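Superoxide dismutase [Fe] (Aquifex pyrophilus, PDB 1COJ) catalyses the dismutation of superoxide radicals to hydrogen peroxide and oxygen, using one iron ion bound in each subunit of a homotetramer. Local coordinates at residues H3-K8 with F73-V78; Q14-E17 with Q23-P26; E44-Q49 with S62-L67; E98-K103 with D191-R196; R139-G144 with T154-L159. All coordinates share one frame; numbering follows the deposited sequence.

Contact 1: H3-K8 with F73-V78; sequences HKLEPK and FNYMGV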
# COMPACT_ATOMS: atom_id res chain seq x y z
N HIS A 3 -17.07 5.01 21.13
CA HIS A 3 -16.08 5.96 21.63
C HIS A 3 -15.85 7.03 20.55
O HIS A 3 -15.11 6.80 19.60
CB HIS A 3 -14.75 5.25 21.96
CG HIS A 3 -13.59 6.18 22.15
ND1 HIS A 3 -13.58 7.17 23.11
CD2 HIS A 3 -12.40 6.26 21.51
CE1 HIS A 3 -12.43 7.83 23.05
NE2 HIS A 3 -11.70 7.29 22.08
N LYS A 4 -16.53 8.16 20.69
CA LYS A 4 -16.38 9.24 19.72
C LYS A 4 -15.34 10.26 20.15
O LYS A 4 -14.96 10.34 21.32
CB LYS A 4 -17.73 9.92 19.47
CG LYS A 4 -18.72 9.06 18.72
CD LYS A 4 -20.01 9.81 18.50
CE LYS A 4 -21.03 8.95 17.80
NZ LYS A 4 -22.34 9.65 17.68
N LEU A 5 -14.86 11.02 19.18
CA LEU A 5 -13.86 12.05 19.40
C LEU A 5 -14.42 13.40 18.97
O LEU A 5 -15.42 13.47 18.25
CB LEU A 5 -12.60 11.75 18.58
CG LEU A 5 -11.45 10.90 19.15
CD1 LEU A 5 -11.96 9.66 19.85
CD2 LEU A 5 -10.51 10.52 18.01
N GLU A 6 -13.80 14.47 19.45
CA GLU A 6 -14.19 15.82 19.08
C GLU A 6 -12.88 16.56 18.85
O GLU A 6 -11.88 16.29 19.51
CB GLU A 6 -15.04 16.50 20.15
CG GLU A 6 -16.49 15.99 20.22
CD GLU A 6 -17.26 16.09 18.89
OE1 GLU A 6 -18.25 15.34 18.73
OE2 GLU A 6 -16.90 16.92 18.02
N PRO A 7 -12.86 17.47 17.86
CA PRO A 7 -11.64 18.23 17.57
C PRO A 7 -11.18 19.08 18.75
O PRO A 7 -11.98 19.47 19.60
CB PRO A 7 -12.05 19.08 16.36
CG PRO A 7 -13.51 19.28 16.56
CD PRO A 7 -13.97 17.91 17.00
N LYS A 8 -9.88 19.33 18.82
CA LYS A 8 -9.32 20.14 19.88
C LYS A 8 -8.98 21.50 19.29
O LYS A 8 -7.84 21.75 18.88
CB LYS A 8 -8.07 19.47 20.46
CG LYS A 8 -8.36 18.10 21.03
CD LYS A 8 -7.15 17.51 21.70
CE LYS A 8 -7.47 16.13 22.25
NZ LYS A 8 -6.34 15.60 23.03
N PHE A 73 -6.59 4.67 9.25
CA PHE A 73 -6.32 5.85 8.42
C PHE A 73 -6.81 7.12 9.11
O PHE A 73 -6.06 8.08 9.27
CB PHE A 73 -6.99 5.71 7.05
CG PHE A 73 -6.69 6.86 6.12
CD1 PHE A 73 -5.47 6.94 5.46
CD2 PHE A 73 -7.63 7.88 5.93
CE1 PHE A 73 -5.18 8.01 4.62
CE2 PHE A 73 -7.35 8.96 5.10
CZ PHE A 73 -6.12 9.03 4.44
N ASN A 74 -8.07 7.10 9.54
CA ASN A 74 -8.67 8.25 10.18
C ASN A 74 -8.18 8.53 11.59
O ASN A 74 -7.91 9.69 11.94
CB ASN A 74 -10.19 8.17 10.10
CG ASN A 74 -10.71 8.30 8.67
OD1 ASN A 74 -11.07 7.32 8.03
ND2 ASN A 74 -10.72 9.52 8.17
N TYR A 75 -7.98 7.49 12.39
CA TYR A 75 -7.51 7.70 13.75
C TYR A 75 -6.11 8.27 13.74
O TYR A 75 -5.80 9.18 14.52
CB TYR A 75 -7.55 6.40 14.56
CG TYR A 75 -7.26 6.61 16.03
CD1 TYR A 75 -8.02 7.48 16.81
CD2 TYR A 75 -6.20 5.94 16.64
CE1 TYR A 75 -7.73 7.68 18.16
CE2 TYR A 75 -5.90 6.14 17.99
CZ TYR A 75 -6.67 7.01 18.75
OH TYR A 75 -6.37 7.21 20.07
N MET A 76 -5.25 7.75 12.87
CA MET A 76 -3.89 8.26 12.77
C MET A 76 -3.93 9.68 12.22
O MET A 76 -3.13 10.53 12.61
CB MET A 76 -3.01 7.37 11.89
CG MET A 76 -2.55 6.10 12.59
SD MET A 76 -1.43 6.42 13.97
CE MET A 76 -2.56 6.47 15.38
N GLY A 77 -4.89 9.94 11.33
CA GLY A 77 -5.06 11.27 10.78
C GLY A 77 -5.34 12.24 11.92
O GLY A 77 -4.76 13.32 11.96
N VAL A 78 -6.19 11.84 12.86
CA VAL A 78 -6.51 12.68 14.01
C VAL A 78 -5.27 12.89 14.91
O VAL A 78 -4.81 14.02 15.10
CB VAL A 78 -7.65 12.05 14.87
CG1 VAL A 78 -7.87 12.86 16.16
CG2 VAL A 78 -8.94 11.98 14.08
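Leu5 reaches from the extended N-terminal chain to helix 63-86 and lays one methyl, CD2, against two side chains there, Tyr75 and Val78. CD2 meets the Tyr75 ring at its edge, in the ring plane, 4.0 Å from CE1 of Tyr75 and 4.1 Å from CD1 of Tyr75, beside the bond between those two carbons. The phenol starts off across the line of approach; CG lies anti to the backbone N (chi1 -172°), and this carries the ring toward the leucine. Val78 stands one turn further along the helix and offers CG1, 4.0 Å from the same CD2 of Leu5. A single methyl thus meets both an aromatic edge and a branched aliphatic chain, and no hydrogen bond crosses between the two segments. Leu5 turns at about a right angle to Tyr75, while against Val78 it lies aslant.

The helix belongs to the alpha-hairpin domain of the iron/manganese superoxide dismutases, in which helices 21-47 and 63-86 run side by side; the chain before the first of them lies along the pair and touches both. On helix 21-47, Tyr39 packs against Leu5 and its ring meets that of Tyr75, while the backbone N of Leu5 bonds to OD1 of Asn40. Tyr75 OH makes a weak hydrogen bond to Asp134 of the second subunit. The iron ligand His81 follows one turn after Val78, its ND1 hydrogen-bonded to the carbonyl O of Gly77; the side chains of Val78 and His81 are about 6 Å apart.

Contact 2: Q14-E17 with Q23-P26; sequences QNLE and QIEP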
# COMPACT_ATOMS: atom_id res chain seq x y z
N GLN A 14 -1.62 30.01 15.03
CA GLN A 14 -1.95 31.26 14.37
C GLN A 14 -0.73 32.17 14.36
O GLN A 14 0.07 32.17 15.29
CB GLN A 14 -3.11 31.96 15.08
CG GLN A 14 -4.21 32.44 14.15
CD GLN A 14 -4.89 31.30 13.40
OE1 GLN A 14 -4.47 30.91 12.32
NE2 GLN A 14 -5.94 30.75 14.00
N ASN A 15 -0.57 32.90 13.26
CA ASN A 15 0.52 33.85 13.07
C ASN A 15 1.90 33.20 13.12
O ASN A 15 2.85 33.78 13.65
CB ASN A 15 0.43 35.01 14.07
CG ASN A 15 -0.89 35.76 13.98
OD1 ASN A 15 -1.46 35.90 12.91
ND2 ASN A 15 -1.38 36.23 15.12
N LEU A 16 2.01 32.00 12.56
CA LEU A 16 3.29 31.29 12.53
C LEU A 16 4.25 32.01 11.60
O LEU A 16 3.85 32.72 10.68
CB LEU A 16 3.11 29.84 12.08
CG LEU A 16 2.19 28.94 12.93
CD1 LEU A 16 2.10 27.56 12.30
CD2 LEU A 16 2.74 28.85 14.34
N GLU A 17 5.54 31.81 11.84
CA GLU A 17 6.58 32.43 11.04
C GLU A 17 6.90 31.52 9.84
O GLU A 17 7.56 30.49 9.99
CB GLU A 17 7.83 32.63 11.91
CG GLU A 17 8.93 33.45 11.27
CD GLU A 17 10.11 33.64 12.20
OE1 GLU A 17 9.90 34.03 13.38
OE2 GLU A 17 11.25 33.39 11.77
N GLN A 23 -2.85 29.11 5.06
CA GLN A 23 -2.43 27.72 4.93
C GLN A 23 -3.01 26.87 6.06
O GLN A 23 -3.49 25.75 5.85
CB GLN A 23 -0.90 27.64 4.94
CG GLN A 23 -0.32 26.24 4.91
CD GLN A 23 -0.65 25.49 3.64
OE1 GLN A 23 0.04 25.60 2.64
NE2 GLN A 23 -1.74 24.74 3.68
N ILE A 24 -2.97 27.42 7.27
CA ILE A 24 -3.48 26.74 8.46
C ILE A 24 -4.98 26.47 8.42
O ILE A 24 -5.44 25.39 8.81
CB ILE A 24 -3.14 27.54 9.74
CG1 ILE A 24 -1.62 27.59 9.96
CG2 ILE A 24 -3.84 26.95 10.96
CD1 ILE A 24 -0.97 26.24 10.19
N GLU A 25 -5.75 27.44 7.93
CA GLU A 25 -7.21 27.34 7.89
C GLU A 25 -7.78 26.04 7.31
O GLU A 25 -8.44 25.28 8.03
CB GLU A 25 -7.81 28.57 7.20
CG GLU A 25 -9.34 28.70 7.33
CD GLU A 25 -9.81 29.00 8.75
OE1 GLU A 25 -11.04 28.96 8.99
OE2 GLU A 25 -8.97 29.29 9.63
N PRO A 26 -7.53 25.75 6.02
CA PRO A 26 -8.08 24.51 5.46
C PRO A 26 -7.49 23.25 6.08
O PRO A 26 -8.18 22.24 6.23
CB PRO A 26 -7.75 24.62 3.97
CG PRO A 26 -6.47 25.40 3.97
CD PRO A 26 -6.75 26.47 5.00
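Ile24 faces the loop that precedes its own helix, and its two branches meet different residues of that loop. The longer branch ends in CD1, which touches CD1 of Leu16 at 4.0 Å, methyl against methyl, with the two side chains crossing at about a right angle. The shorter branch, CG2, lies 4.2 Å from OE1 of Gln14, a loose van der Waals approach. Since CG1 of Ile24 is anti to the carbonyl carbon (chi1 -65°), CG2 falls anti to the backbone N, and the two branches spread toward separate partners. Leu16 starts out toward the helix. Gln14 does not: it sets out across the contact, and an unusual chi1 of -132° followed by a bend at chi2 (63°) brings the amide end back toward CG2 of the isoleucine.

The loop here folds back on the first turns of helix 21-47, in the alpha-hairpin domain. Leu16 also packs on Pro90 and Asn187, and Ile24 on Ile19 in the intervening loop. On the helix, Glu25 forms a salt bridge with Lys12 of the loop. His27, an iron ligand, comes one turn after Ile24, about 6 Å away between side chains, and the isoleucine itself stays about 10 Å from the metal. With no hydrogen bond or ion pair between the two segments, their direct hold on each other is van der Waals contact, centred on Ile24, with Leu16 and the Gln14 side chain against it.

Contact 3: E44-Q49 with S62-L67; sequences EKLADQ and SEYREL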
# COMPACT_ATOMS: atom_id res chain seq x y z
N GLU A 44 -19.47 4.31 14.87
CA GLU A 44 -20.90 4.01 14.92
C GLU A 44 -21.22 2.74 14.14
O GLU A 44 -21.95 1.87 14.63
CB GLU A 44 -21.71 5.16 14.33
CG GLU A 44 -21.60 6.47 15.09
CD GLU A 44 -22.41 7.57 14.43
OE1 GLU A 44 -22.33 7.70 13.19
OE2 GLU A 44 -23.14 8.29 15.14
N LYS A 45 -20.66 2.62 12.94
CA LYS A 45 -20.89 1.46 12.10
C LYS A 45 -20.25 0.20 12.65
O LYS A 45 -20.80 -0.89 12.53
CB LYS A 45 -20.43 1.74 10.67
CG LYS A 45 -21.33 2.75 10.00
CD LYS A 45 -20.88 3.12 8.60
CE LYS A 45 -21.92 4.03 7.96
NZ LYS A 45 -21.53 4.50 6.60
N LEU A 46 -19.11 0.36 13.32
CA LEU A 46 -18.40 -0.75 13.92
C LEU A 46 -19.21 -1.27 15.12
O LEU A 46 -19.17 -2.46 15.44
CB LEU A 46 -17.02 -0.27 14.36
CG LEU A 46 -15.76 -1.08 14.03
CD1 LEU A 46 -15.93 -1.95 12.80
CD2 LEU A 46 -14.60 -0.11 13.86
N ALA A 47 -19.95 -0.39 15.78
CA ALA A 47 -20.77 -0.76 16.93
C ALA A 47 -22.02 -1.57 16.53
O ALA A 47 -22.63 -2.25 17.35
CB ALA A 47 -21.19 0.48 17.71
N ASP A 48 -22.42 -1.45 15.27
CA ASP A 48 -23.58 -2.17 14.78
C ASP A 48 -23.15 -3.58 14.34
O ASP A 48 -22.67 -3.78 13.22
CB ASP A 48 -24.24 -1.41 13.63
CG ASP A 48 -25.54 -2.04 13.15
OD1 ASP A 48 -26.13 -1.50 12.19
OD2 ASP A 48 -25.97 -3.06 13.72
N GLN A 49 -23.38 -4.55 15.21
CA GLN A 49 -23.01 -5.94 14.96
C GLN A 49 -23.64 -6.55 13.71
O GLN A 49 -23.17 -7.57 13.22
CB GLN A 49 -23.33 -6.82 16.17
CG GLN A 49 -22.67 -6.37 17.47
CD GLN A 49 -21.15 -6.36 17.41
OE1 GLN A 49 -20.50 -5.55 18.08
NE2 GLN A 49 -20.58 -7.25 16.62
N SER A 62 -15.15 -7.60 3.29
CA SER A 62 -16.16 -7.75 4.34
C SER A 62 -16.34 -6.37 4.96
O SER A 62 -15.37 -5.59 5.04
CB SER A 62 -15.74 -8.79 5.39
OG SER A 62 -14.50 -8.48 5.99
N GLU A 63 -17.57 -6.03 5.34
CA GLU A 63 -17.82 -4.72 5.94
C GLU A 63 -16.90 -4.50 7.13
O GLU A 63 -16.31 -3.42 7.28
CB GLU A 63 -19.28 -4.58 6.37
CG GLU A 63 -20.24 -4.20 5.23
CD GLU A 63 -20.49 -5.34 4.26
OE1 GLU A 63 -20.38 -5.12 3.04
OE2 GLU A 63 -20.82 -6.45 4.72
N TYR A 64 -16.73 -5.53 7.96
CA TYR A 64 -15.86 -5.43 9.13
C TYR A 64 -14.43 -5.04 8.75
O TYR A 64 -13.84 -4.14 9.36
CB TYR A 64 -15.85 -6.76 9.89
CG TYR A 64 -14.91 -6.76 11.07
CD1 TYR A 64 -15.22 -6.06 12.23
CD2 TYR A 64 -13.70 -7.45 11.02
CE1 TYR A 64 -14.34 -6.04 13.31
CE2 TYR A 64 -12.82 -7.44 12.10
CZ TYR A 64 -13.14 -6.73 13.23
OH TYR A 64 -12.24 -6.68 14.27
N ARG A 65 -13.88 -5.73 7.75
CA ARG A 65 -12.53 -5.46 7.30
C ARG A 65 -12.32 -4.01 6.85
O ARG A 65 -11.42 -3.33 7.34
CB ARG A 65 -12.13 -6.39 6.14
CG ARG A 65 -10.79 -6.03 5.54
CD ARG A 65 -10.48 -6.79 4.26
NE ARG A 65 -9.52 -6.04 3.44
CZ ARG A 65 -8.21 -5.97 3.68
NH1 ARG A 65 -7.68 -6.63 4.70
NH2 ARG A 65 -7.46 -5.17 2.95
N GLU A 66 -13.16 -3.56 5.92
CA GLU A 66 -13.04 -2.21 5.37
C GLU A 66 -13.10 -1.13 6.44
O GLU A 66 -12.34 -0.15 6.40
CB GLU A 66 -14.09 -1.95 4.29
CG GLU A 66 -14.31 -3.11 3.31
CD GLU A 66 -13.02 -3.73 2.77
OE1 GLU A 66 -12.96 -4.97 2.70
OE2 GLU A 66 -12.09 -2.99 2.40
N LEU A 67 -13.99 -1.32 7.42
CA LEU A 67 -14.13 -0.38 8.53
C LEU A 67 -12.86 -0.34 9.37
O LEU A 67 -12.41 0.74 9.77
CB LEU A 67 -15.33 -0.76 9.40
CG LEU A 67 -16.72 -0.41 8.84
CD1 LEU A 67 -17.82 -1.21 9.53
CD2 LEU A 67 -16.95 1.08 9.00
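Leu67 can be followed outward from helix 63-86 into the side of helix 21-47. Its CB already touches the opposite helix, 3.7 Å from CD1 of Leu46. Beyond the branch, CD1 of Leu67 lies between Leu46 CD1, at 3.8 Å, and Lys45 CB, at 4.1 Å, and CD2 of Leu67 meets that Lys45 CB at 3.9 Å. The leucines slide past each other in opposite directions, so that the tip of Leu46 lies beside the base of Leu67. Leu46 has both torsions away from the staggered positions (chi1 -133°, chi2 26°), and its CD1 also approaches Tyr64 CD1 at 4.2 Å.

Lys45 gives only its root to this contact. Its extended chain leads away, and NZ pairs with Glu41 and with Glu63 of the third subunit. The phenol OH of Tyr64 bonds to Glu117 of the second subunit. At the start of helix 63-86, Ser62 is the N-cap, with OG weakly accepting from Arg65 N. Here the end of one helix meets the start of the next across a long connection: the distal end of the helical hairpin characteristic of the N-terminal domain of iron/manganese superoxide dismutases.

Contact 4: E98-K103 with D191-R196; sequences EALKKK and DVVNER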
# COMPACT_ATOMS: atom_id res chain seq x y z
N GLU A 98 18.66 19.28 27.92
CA GLU A 98 19.98 18.65 27.92
C GLU A 98 19.82 17.15 27.78
O GLU A 98 20.57 16.51 27.04
CB GLU A 98 20.75 18.99 29.19
CG GLU A 98 21.13 20.47 29.31
CD GLU A 98 22.01 20.96 28.15
OE1 GLU A 98 21.62 21.94 27.48
OE2 GLU A 98 23.10 20.38 27.93
N ALA A 99 18.82 16.59 28.45
CA ALA A 99 18.55 15.16 28.38
C ALA A 99 18.24 14.75 26.94
O ALA A 99 18.74 13.74 26.46
CB ALA A 99 17.39 14.80 29.30
N LEU A 100 17.42 15.56 26.26
CA LEU A 100 17.06 15.27 24.88
C LEU A 100 18.29 15.35 23.97
O LEU A 100 18.53 14.46 23.15
CB LEU A 100 15.97 16.23 24.39
CG LEU A 100 15.56 16.09 22.92
CD1 LEU A 100 15.07 14.67 22.64
CD2 LEU A 100 14.48 17.10 22.58
N LYS A 101 19.09 16.40 24.15
CA LYS A 101 20.29 16.58 23.35
C LYS A 101 21.27 15.42 23.51
O LYS A 101 21.86 14.97 22.53
CB LYS A 101 20.99 17.89 23.71
CG LYS A 101 20.24 19.14 23.31
CD LYS A 101 20.97 20.37 23.82
CE LYS A 101 20.21 21.64 23.52
NZ LYS A 101 20.83 22.81 24.20
N LYS A 102 21.40 14.93 24.73
CA LYS A 102 22.32 13.83 25.00
C LYS A 102 21.89 12.53 24.33
O LYS A 102 22.72 11.81 23.77
CB LYS A 102 22.49 13.62 26.51
CG LYS A 102 23.63 12.69 26.90
CD LYS A 102 24.98 13.17 26.35
CE LYS A 102 25.36 14.54 26.90
NZ LYS A 102 26.65 15.05 26.33
N LYS A 103 20.59 12.24 24.39
CA LYS A 103 20.05 11.03 23.78
C LYS A 103 20.22 11.09 22.26
O LYS A 103 20.62 10.10 21.63
CB LYS A 103 18.56 10.89 24.13
CG LYS A 103 17.96 9.53 23.79
CD LYS A 103 17.83 8.67 25.04
CE LYS A 103 17.22 7.31 24.74
NZ LYS A 103 18.17 6.39 24.08
N ASP A 191 9.03 23.34 24.51
CA ASP A 191 8.48 23.03 25.82
C ASP A 191 7.63 21.77 25.67
O ASP A 191 7.70 20.85 26.49
CB ASP A 191 7.61 24.18 26.34
CG ASP A 191 8.42 25.38 26.79
OD1 ASP A 191 9.66 25.38 26.66
OD2 ASP A 191 7.81 26.35 27.29
N VAL A 192 6.87 21.72 24.58
CA VAL A 192 6.00 20.59 24.26
C VAL A 192 6.83 19.33 23.97
O VAL A 192 6.60 18.28 24.56
CB VAL A 192 5.08 20.92 23.04
CG1 VAL A 192 4.33 19.68 22.58
CG2 VAL A 192 4.09 22.00 23.42
N VAL A 193 7.82 19.47 23.09
CA VAL A 193 8.68 18.35 22.73
C VAL A 193 9.45 17.80 23.94
O VAL A 193 9.52 16.59 24.13
CB VAL A 193 9.68 18.74 21.61
CG1 VAL A 193 10.57 17.56 21.24
CG2 VAL A 193 8.92 19.24 20.39
N ASN A 194 9.99 18.69 24.77
CA ASN A 194 10.73 18.27 25.95
C ASN A 194 9.86 17.47 26.91
O ASN A 194 10.31 16.49 27.51
CB ASN A 194 11.34 19.47 26.68
CG ASN A 194 12.45 20.15 25.88
OD1 ASN A 194 12.88 21.25 26.23
ND2 ASN A 194 12.91 19.51 24.83
N GLU A 195 8.60 17.89 27.05
CA GLU A 195 7.67 17.19 27.93
C GLU A 195 7.37 15.81 27.37
O GLU A 195 7.32 14.83 28.11
CB GLU A 195 6.37 17.97 28.09
CG GLU A 195 5.32 17.18 28.86
CD GLU A 195 4.12 18.01 29.26
OE1 GLU A 195 3.71 17.91 30.44
OE2 GLU A 195 3.58 18.75 28.41
N ARG A 196 7.17 15.74 26.06
CA ARG A 196 6.89 14.46 25.40
C ARG A 196 8.05 13.51 25.66
O ARG A 196 7.85 12.34 25.98
CB ARG A 196 6.73 14.66 23.89
CG ARG A 196 5.48 15.42 23.49
CD ARG A 196 5.38 15.53 21.97
NE ARG A 196 4.22 16.31 21.55
CZ ARG A 196 4.04 16.78 20.32
NH1 ARG A 196 4.94 16.54 19.37
NH2 ARG A 196 2.98 17.53 20.04
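A chi1 of 177° and a chi2 near 58° carry Leu100 out from helix 98-107 toward helix 190-207, where CD2 meets two consecutive residues, Val193 and Asn194. Val193 turns CG1 to it, at 4.2 Å from Leu100 CD2. Asn194 starts across the line between the helices, and its chi1 of -68° swings the end of the side chain in against the leucine methyl. Leu100 crosses each of the two side chains at about a right angle, and the backbones come nearest at the same place, 7.1 Å between CA of Leu100 and CA of Asn194.

Phe197, the next turn of helix 190-207, continues the surface on which Leu100 lies, and Met87 packs on the side chain of Val193. Within helix 98-107, Lys101 NZ and Glu98 OE1 form a salt bridge at 3.5 Å, with only a weak hydrogen bond. The contact joins the first and last helices of the C-terminal domain. Its area is small, and no polar bond spans the two segments: between them the hold is van der Waals contact of one leucine methyl, while Lys103 pairs with Asp107 and Asp191 with Lys93.

Contact 5: R139-G144 with T154-L159; sequences RLVVNG and TGLIPL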
# COMPACT_ATOMS: atom_id res chain seq x y z
N ARG A 139 15.79 3.37 21.63
CA ARG A 139 16.54 4.33 20.84
C ARG A 139 15.64 5.28 20.05
O ARG A 139 14.52 4.93 19.68
CB ARG A 139 17.45 3.60 19.85
CG ARG A 139 18.50 2.71 20.50
CD ARG A 139 19.06 1.71 19.50
NE ARG A 139 19.70 2.34 18.35
CZ ARG A 139 20.81 3.07 18.41
NH1 ARG A 139 21.41 3.28 19.57
NH2 ARG A 139 21.33 3.57 17.30
N LEU A 140 16.13 6.50 19.83
CA LEU A 140 15.39 7.47 19.05
C LEU A 140 15.59 7.04 17.60
O LEU A 140 16.69 6.63 17.21
CB LEU A 140 15.95 8.89 19.24
CG LEU A 140 15.75 9.54 20.61
CD1 LEU A 140 16.41 10.90 20.64
CD2 LEU A 140 14.26 9.67 20.92
N VAL A 141 14.51 7.07 16.83
CA VAL A 141 14.56 6.68 15.42
C VAL A 141 13.72 7.62 14.57
O VAL A 141 12.79 8.26 15.06
CB VAL A 141 14.05 5.23 15.20
CG1 VAL A 141 14.87 4.23 16.00
CG2 VAL A 141 12.58 5.11 15.57
N VAL A 142 14.08 7.73 13.30
CA VAL A 142 13.34 8.56 12.37
C VAL A 142 12.47 7.58 11.59
O VAL A 142 12.98 6.63 10.99
CB VAL A 142 14.27 9.33 11.43
CG1 VAL A 142 13.45 10.08 10.40
CG2 VAL A 142 15.13 10.29 12.22
N ASN A 143 11.16 7.78 11.63
CA ASN A 143 10.20 6.92 10.96
C ASN A 143 9.45 7.73 9.89
O ASN A 143 8.77 8.70 10.20
CB ASN A 143 9.22 6.37 12.01
CG ASN A 143 8.16 5.43 11.44
OD1 ASN A 143 7.13 5.19 12.08
ND2 ASN A 143 8.41 4.85 10.26
N GLY A 144 9.62 7.35 8.63
CA GLY A 144 8.92 8.04 7.56
C GLY A 144 7.67 7.27 7.18
O GLY A 144 7.69 6.03 7.15
N THR A 154 5.10 0.09 14.93
CA THR A 154 4.29 -0.24 16.10
C THR A 154 5.08 0.17 17.35
O THR A 154 6.32 0.07 17.37
CB THR A 154 4.03 -1.77 16.16
OG1 THR A 154 3.17 -2.16 15.08
CG2 THR A 154 3.38 -2.17 17.47
N GLY A 155 4.39 0.69 18.36
CA GLY A 155 5.02 1.07 19.61
C GLY A 155 5.76 2.39 19.69
O GLY A 155 6.05 2.86 20.80
N LEU A 156 6.05 3.01 18.56
CA LEU A 156 6.79 4.27 18.53
C LEU A 156 6.09 5.42 19.28
O LEU A 156 4.91 5.67 19.06
CB LEU A 156 7.06 4.69 17.08
CG LEU A 156 8.01 5.87 16.84
CD1 LEU A 156 9.44 5.41 17.01
CD2 LEU A 156 7.83 6.43 15.45
N ILE A 157 6.82 6.08 20.17
CA ILE A 157 6.29 7.23 20.91
C ILE A 157 6.82 8.45 20.16
O ILE A 157 8.01 8.74 20.18
CB ILE A 157 6.79 7.25 22.37
CG1 ILE A 157 6.40 5.94 23.07
CG2 ILE A 157 6.17 8.42 23.12
CD1 ILE A 157 6.98 5.80 24.46
N PRO A 158 5.93 9.18 19.46
CA PRO A 158 6.27 10.37 18.67
C PRO A 158 6.70 11.59 19.47
O PRO A 158 6.03 11.98 20.43
CB PRO A 158 4.96 10.68 17.93
CG PRO A 158 4.14 9.43 18.06
CD PRO A 158 4.48 8.94 19.42
N LEU A 159 7.80 12.21 19.05
CA LEU A 159 8.30 13.41 19.71
C LEU A 159 8.12 14.57 18.75
O LEU A 159 7.55 15.59 19.12
CB LEU A 159 9.78 13.25 20.09
CG LEU A 159 10.16 12.07 20.99
CD1 LEU A 159 11.64 12.13 21.31
CD2 LEU A 159 9.33 12.08 22.27
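Within the three-stranded antiparallel sheet of the C-terminal domain, strands 139-145 and 157-163 are the outer pair, with strand 128-134 between them; they meet here through side chains alone. Leu156 has its side chain against two residues of strand 139-145. Its CD1 presses on CG2 of Val141 at 3.5 Å, tighter than normal van der Waals contact. The other methyl, CD2, sits on the side chain of Asn143, 3.7 Å from CB and equally 3.7 Å from OD1 of Asn143. With CG anti to the backbone N (chi1 -171°), Leu156 extends toward the strand and straddles these two residues. That same OD1 accepts from the backbone N of Leu153, and ND2 of Asn143 gives to the carbonyl O of Tyr151, so the amide is held by the connecting loop while a hydrocarbon lies against it. A second patch joins CD2 of Leu140 to CD1 of Leu159 at 3.6 Å, the side chains crossing at about a right angle.

The directions of the two touching pieces differ by 104°, and the chain turns a corner at Leu159. Leu133 and Ile130 of the middle strand pack on Leu140 and Leu156, respectively. Leu140 also reaches Lys103 and Ile104 of helix 98-107, Val142 points away to helix 111-124, and Leu159 goes on to Phe197 and Ala200 of helix 190-207.

Contacts 1, 2 and 3 belong to the alpha-hairpin domain, contacts 4 and 5 to the C-terminal domain. Along the chain, contact 1 spans contacts 2 and 3, which follow one another; contact 4 likewise spans contact 5. Helix 21-47 serves contacts 2 and 3, whose centres are 36 Å apart, and helix 63-86 serves contacts 1 and 3. Contact 1 touches contact 3 by the Lys4–Glu44 salt bridge. Contacts 4 and 5, with centres 14 Å apart, meet where Arg196 NH1 probably bonds to Leu159 O, tying helix 190-207 to the sheet. Contacts 1 and 2 each include a residue one turn before an iron-ligand histidine, His81 and His27 respectively; every contact but 2 also reaches the second subunit.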